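Local atomic coordinates of SNF1-like protein kinase ssp2 (PDB entry 2QRD), a protein that probably serves as the catalytic alpha subunit of fission yeast AMP-activated protein kinase, phosphorylating serine or threonine, and is represented here by its C-terminal region. Residues 55-60 and 79-84; 61-66 and 73-78. All coordinates share one frame; numbering follows the deposited sequence.

Contacts 1 and 2 are two lengths of one ladder, with centres about 18 Å apart. Both join strand 57-63 to strand 74-84, inner neighbours in the antiparallel sheet of the adenylate sensor domain, a KA1-like fold. Along the chain, 55-60 runs straight into 61-66; the chain then turns through helix 65-69 and returns as 73-78 and 79-84. Contact 2 therefore lies near the turn of the hairpin and contact 1 farther from it. Ser60 ties the two together, since its OG is probably hydrogen-bonded to Ile78 O. One face of the hairpin packs on helices 23-37 and 123-136. The other carries polar and aromatic side chains, several of which meet the SPCC1919.03c chain.

Contact 1 (55-60 and 79-84); sequences MYTIKS and ELQLYE
Antiparallel strand pairing joins Thr57, Ile58 and Lys59 to Gln81, Leu80 and Glu79, in the middle of the sheet. Ile58 and Leu80 form the hydrogen-bonded pair. Ile58 N donates to Leu80 O at 3.0 Å, and Leu80 N to Ile58 O at 2.7 Å. Leu82 N adds a bond to Tyr56 O, just before strand 57-63 begins.

Thr57 and Gln81 share one sheet face. Thr57 OG1 donates to Gln81 OE1 at 2.6 Å, approaching 22° out of the amide carbonyl plane. The glutamine chain bends at chi2 (64°), which turns CD back toward the threonine. Its NE2 donates to Leu82 O, with that oxygen close to the amide plane. A water donates to Thr57 OG1 and accepts from Gln81 NE2. The amide is thus held at OE1 by Thr57 and at NE2 by Leu82 O and the water. On the same face Lys59 NZ and Glu79 OE1 make a long salt bridge of 3.9 Å. Lys95 is the stronger partner of Glu79.

In this KA1-like fold the face bearing Ile58 and Leu80 is mainly apolar here. Leu80 CD2 meets Ile58 CG2 at 4.1 Å and Ser60 OG at 3.7 Å; that OG is hydrogen-bonded to Ile78 O. Tyr56 CD2 touches Leu82 CD2 at 3.7 Å. Ile58 and Leu82 also pack on helix 23-37. Tyr56 OH is hydrogen-bonded to Pro26 O of the SPCC1919.03c chain.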
# COMPACT_ATOMS: atom_id res chain seq x y z
N MET A 55 -35.44 -7.13 13.84
CA MET A 55 -35.64 -6.05 12.86
C MET A 55 -34.37 -5.23 12.61
O MET A 55 -34.23 -4.61 11.56
CB MET A 55 -36.87 -5.18 13.21
CG MET A 55 -36.67 -4.09 14.26
SD MET A 55 -38.19 -3.17 14.52
CE MET A 55 -37.63 -1.54 14.97
N TYR A 56 -33.44 -5.24 13.57
CA TYR A 56 -32.16 -4.51 13.45
C TYR A 56 -31.03 -5.31 12.76
O TYR A 56 -29.94 -4.81 12.60
CB TYR A 56 -31.69 -3.97 14.80
CG TYR A 56 -32.65 -2.95 15.38
CD1 TYR A 56 -33.47 -3.27 16.45
CD2 TYR A 56 -32.76 -1.68 14.82
CE1 TYR A 56 -34.37 -2.35 16.95
CE2 TYR A 56 -33.67 -0.73 15.34
CZ TYR A 56 -34.46 -1.07 16.41
OH TYR A 56 -35.36 -0.16 16.94
N THR A 57 -31.33 -6.54 12.37
CA THR A 57 -30.48 -7.37 11.51
C THR A 57 -31.09 -7.34 10.10
O THR A 57 -32.22 -7.83 9.87
CB THR A 57 -30.45 -8.83 12.03
OG1 THR A 57 -30.08 -8.83 13.41
CG2 THR A 57 -29.47 -9.70 11.25
N ILE A 58 -30.35 -6.73 9.17
CA ILE A 58 -30.76 -6.62 7.77
C ILE A 58 -29.77 -7.43 6.91
O ILE A 58 -28.55 -7.23 7.01
CB ILE A 58 -30.75 -5.12 7.27
CG1 ILE A 58 -31.66 -4.25 8.14
CG2 ILE A 58 -31.07 -5.02 5.76
CD1 ILE A 58 -31.35 -2.71 8.08
N LYS A 59 -30.30 -8.33 6.06
CA LYS A 59 -29.46 -8.95 5.04
C LYS A 59 -29.68 -8.26 3.70
O LYS A 59 -30.80 -8.07 3.26
CB LYS A 59 -29.67 -10.48 4.97
CG LYS A 59 -29.24 -11.20 6.24
CD LYS A 59 -28.78 -12.59 5.99
CE LYS A 59 -28.73 -13.39 7.32
NZ LYS A 59 -27.73 -14.53 7.30
N SER A 60 -28.60 -7.88 3.05
CA SER A 60 -28.75 -7.13 1.81
C SER A 60 -28.02 -7.84 0.67
O SER A 60 -27.00 -8.51 0.88
CB SER A 60 -28.24 -5.68 1.97
OG SER A 60 -26.85 -5.67 2.24
N GLU A 79 -24.49 -8.12 5.49
CA GLU A 79 -25.42 -8.08 6.61
C GLU A 79 -25.14 -6.89 7.53
O GLU A 79 -24.00 -6.63 7.91
CB GLU A 79 -25.33 -9.38 7.39
CG GLU A 79 -26.23 -9.44 8.59
CD GLU A 79 -25.96 -10.67 9.45
OE1 GLU A 79 -25.51 -11.71 8.89
OE2 GLU A 79 -26.18 -10.59 10.69
N LEU A 80 -26.19 -6.15 7.86
CA LEU A 80 -26.07 -4.97 8.71
C LEU A 80 -26.63 -5.29 10.07
O LEU A 80 -27.59 -6.01 10.17
CB LEU A 80 -26.83 -3.78 8.15
CG LEU A 80 -26.65 -3.26 6.72
CD1 LEU A 80 -25.25 -2.77 6.47
CD2 LEU A 80 -27.08 -4.24 5.65
N GLN A 81 -26.00 -4.77 11.11
CA GLN A 81 -26.47 -5.00 12.47
C GLN A 81 -26.36 -3.72 13.30
O GLN A 81 -25.27 -3.20 13.49
CB GLN A 81 -25.65 -6.12 13.12
CG GLN A 81 -26.05 -6.46 14.55
CD GLN A 81 -27.45 -7.00 14.66
OE1 GLN A 81 -27.73 -8.12 14.23
NE2 GLN A 81 -28.33 -6.23 15.26
N LEU A 82 -27.49 -3.23 13.78
CA LEU A 82 -27.49 -2.11 14.69
C LEU A 82 -27.29 -2.60 16.14
O LEU A 82 -27.89 -3.59 16.58
CB LEU A 82 -28.77 -1.24 14.54
CG LEU A 82 -28.71 0.23 15.05
CD1 LEU A 82 -27.86 1.13 14.13
CD2 LEU A 82 -30.07 0.87 15.27
N TYR A 83 -26.40 -1.90 16.84
CA TYR A 83 -26.11 -2.11 18.25
C TYR A 83 -26.22 -0.81 19.04
O TYR A 83 -25.73 0.25 18.58
CB TYR A 83 -24.70 -2.61 18.44
CG TYR A 83 -24.40 -3.99 17.93
CD1 TYR A 83 -24.93 -5.13 18.54
CD2 TYR A 83 -23.53 -4.16 16.85
CE1 TYR A 83 -24.64 -6.40 18.07
CE2 TYR A 83 -23.22 -5.42 16.37
CZ TYR A 83 -23.77 -6.52 17.00
OH TYR A 83 -23.45 -7.75 16.50
N GLU A 84 -26.81 -0.87 20.23
CA GLU A 84 -26.67 0.27 21.13
C GLU A 84 -25.33 0.24 21.86
O GLU A 84 -24.98 -0.76 22.53
CB GLU A 84 -27.83 0.42 22.09
CG GLU A 84 -27.92 1.82 22.67
CD GLU A 84 -28.82 1.92 23.89
OE1 GLU A 84 -30.05 2.04 23.71
OE2 GLU A 84 -28.29 1.91 25.04
O HOH W 1 -31.04 -7.40 15.71

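Contact 2 (61-66 and 73-78); sequences RWEIPH and NTYAYI
Backbone bonds pair Trp62 with Ala76 in antiparallel fashion near the turn of the hairpin. Trp62 N donates to Ala76 O at 3.0 Å, and Ala76 N returns a bond to Trp62 O. Ile64 N reaches Thr74 O at a longer 3.3 Å, which carries the pairing up to the N-cap of helix 65-69.

Aromatic contacts dominate the face that bears Arg61, Glu63, Tyr75 and Tyr77. Arg61 runs between the two tyrosines. Its CD lies over the face of the Tyr75 ring in a CH-pi contact, 4.1 Å from the centroid. Its CZ makes a cation-pi contact 4.8 Å from the centroid of the same ring, the guanidinium plane turned 37° from the ring. The Arg61 chain bends at chi3 (54°), which puts NE against Tyr75 CE2 and CD2. Arg61 CG and CD also touch Tyr77 CE1. An alanine in place of Tyr75 would probably cost the guanidinium its cation-pi partner and leave it freer to turn, with Tyr77 still beside the CG and CD. Asn73 ND2 gives Glu63 OE2 a weak hydrogen bond of 3.0 Å.

Apolar packing fills the other face. Ile78 CD1 sits over the five-membered ring of Trp62, 3.7 Å from its centroid and 22° off the normal. Trp62 NE1 is hydrogen-bonded to Ser60 OG. Ile64 CG1 meets Ala76 CB at 4.0 Å.

Trp62, Ala76 and Ile78 all pack on Leu126 of helix 123-136, while strand 89-101 runs along the far side of strand 74-84.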
# COMPACT_ATOMS: atom_id res chain seq x y z
N ARG A 61 -28.58 -7.72 -0.52
CA ARG A 61 -27.94 -8.21 -1.73
C ARG A 61 -27.68 -7.04 -2.67
O ARG A 61 -28.56 -6.19 -2.88
CB ARG A 61 -28.80 -9.28 -2.39
CG ARG A 61 -28.04 -10.10 -3.39
CD ARG A 61 -28.95 -11.11 -4.03
NE ARG A 61 -30.12 -10.45 -4.60
CZ ARG A 61 -31.24 -11.07 -4.91
NH1 ARG A 61 -31.32 -12.38 -4.72
NH2 ARG A 61 -32.27 -10.39 -5.41
N TRP A 62 -26.48 -7.01 -3.23
CA TRP A 62 -26.01 -5.92 -4.10
C TRP A 62 -25.51 -6.51 -5.41
O TRP A 62 -24.68 -7.46 -5.41
CB TRP A 62 -24.83 -5.19 -3.45
CG TRP A 62 -25.04 -4.56 -2.08
CD1 TRP A 62 -25.32 -5.19 -0.88
CD2 TRP A 62 -24.94 -3.17 -1.78
NE1 TRP A 62 -25.42 -4.26 0.14
CE2 TRP A 62 -25.18 -3.02 -0.38
CE3 TRP A 62 -24.67 -2.03 -2.55
CZ2 TRP A 62 -25.16 -1.77 0.25
CZ3 TRP A 62 -24.64 -0.78 -1.92
CH2 TRP A 62 -24.90 -0.66 -0.53
N GLU A 63 -25.99 -5.97 -6.52
CA GLU A 63 -25.43 -6.32 -7.83
C GLU A 63 -24.03 -5.70 -7.89
O GLU A 63 -23.81 -4.60 -7.41
CB GLU A 63 -26.35 -5.89 -9.00
CG GLU A 63 -27.70 -6.69 -9.07
CD GLU A 63 -28.21 -7.08 -10.50
OE1 GLU A 63 -28.83 -6.24 -11.21
OE2 GLU A 63 -28.06 -8.28 -10.89
N ILE A 64 -23.05 -6.43 -8.40
CA ILE A 64 -21.70 -5.87 -8.46
C ILE A 64 -21.56 -5.10 -9.76
O ILE A 64 -21.68 -5.67 -10.82
CB ILE A 64 -20.55 -6.93 -8.23
CG1 ILE A 64 -20.71 -7.64 -6.88
CG2 ILE A 64 -19.18 -6.28 -8.27
CD1 ILE A 64 -20.01 -8.96 -6.76
N PRO A 65 -21.32 -3.77 -9.68
CA PRO A 65 -21.30 -2.95 -10.88
C PRO A 65 -20.41 -3.47 -12.01
O PRO A 65 -20.87 -3.52 -13.15
CB PRO A 65 -20.81 -1.60 -10.38
CG PRO A 65 -21.30 -1.55 -8.96
CD PRO A 65 -21.09 -2.96 -8.47
N HIS A 66 -19.18 -3.85 -11.70
CA HIS A 66 -18.25 -4.26 -12.76
C HIS A 66 -18.68 -5.57 -13.38
O HIS A 66 -18.47 -5.78 -14.56
CB HIS A 66 -16.76 -4.27 -12.33
CG HIS A 66 -16.32 -5.49 -11.57
ND1 HIS A 66 -16.43 -5.59 -10.19
CD2 HIS A 66 -15.73 -6.63 -11.98
CE1 HIS A 66 -15.96 -6.77 -9.80
NE2 HIS A 66 -15.53 -7.42 -10.87
N ASN A 73 -24.75 -11.86 -13.58
CA ASN A 73 -25.59 -11.89 -12.38
C ASN A 73 -24.78 -12.43 -11.19
O ASN A 73 -24.99 -13.55 -10.68
CB ASN A 73 -26.88 -12.72 -12.59
CG ASN A 73 -28.05 -11.90 -13.16
OD1 ASN A 73 -28.79 -12.37 -14.04
ND2 ASN A 73 -28.26 -10.69 -12.63
N THR A 74 -23.84 -11.60 -10.77
CA THR A 74 -23.02 -11.87 -9.62
C THR A 74 -23.28 -10.80 -8.58
O THR A 74 -23.55 -9.65 -8.90
CB THR A 74 -21.55 -12.01 -9.99
OG1 THR A 74 -20.72 -11.75 -8.84
CG2 THR A 74 -21.21 -11.07 -11.05
N TYR A 75 -23.24 -11.25 -7.33
CA TYR A 75 -23.89 -10.57 -6.24
C TYR A 75 -22.99 -10.58 -5.03
O TYR A 75 -22.20 -11.49 -4.85
CB TYR A 75 -25.19 -11.32 -5.88
CG TYR A 75 -26.32 -11.22 -6.88
CD1 TYR A 75 -26.63 -12.30 -7.71
CD2 TYR A 75 -27.12 -10.08 -6.97
CE1 TYR A 75 -27.68 -12.24 -8.62
CE2 TYR A 75 -28.18 -10.01 -7.88
CZ TYR A 75 -28.45 -11.09 -8.70
OH TYR A 75 -29.50 -11.05 -9.59
N ALA A 76 -23.15 -9.56 -4.20
CA ALA A 76 -22.41 -9.40 -2.97
C ALA A 76 -23.43 -9.38 -1.84
O ALA A 76 -24.43 -8.69 -1.93
CB ALA A 76 -21.65 -8.12 -3.02
N TYR A 77 -23.18 -10.17 -0.80
CA TYR A 77 -24.08 -10.25 0.36
C TYR A 77 -23.49 -9.56 1.61
O TYR A 77 -22.39 -9.88 2.09
CB TYR A 77 -24.41 -11.70 0.62
CG TYR A 77 -25.03 -12.37 -0.59
CD1 TYR A 77 -26.40 -12.46 -0.71
CD2 TYR A 77 -24.23 -12.92 -1.63
CE1 TYR A 77 -26.99 -13.07 -1.82
CE2 TYR A 77 -24.81 -13.54 -2.75
CZ TYR A 77 -26.20 -13.60 -2.83
OH TYR A 77 -26.85 -14.20 -3.89
N ILE A 78 -24.23 -8.58 2.10
CA ILE A 78 -23.77 -7.72 3.19
C ILE A 78 -24.87 -7.76 4.28
O ILE A 78 -26.05 -7.49 4.02
CB ILE A 78 -23.48 -6.27 2.66
CG1 ILE A 78 -22.35 -6.28 1.61
CG2 ILE A 78 -23.15 -5.28 3.80
CD1 ILE A 78 -22.12 -4.95 0.86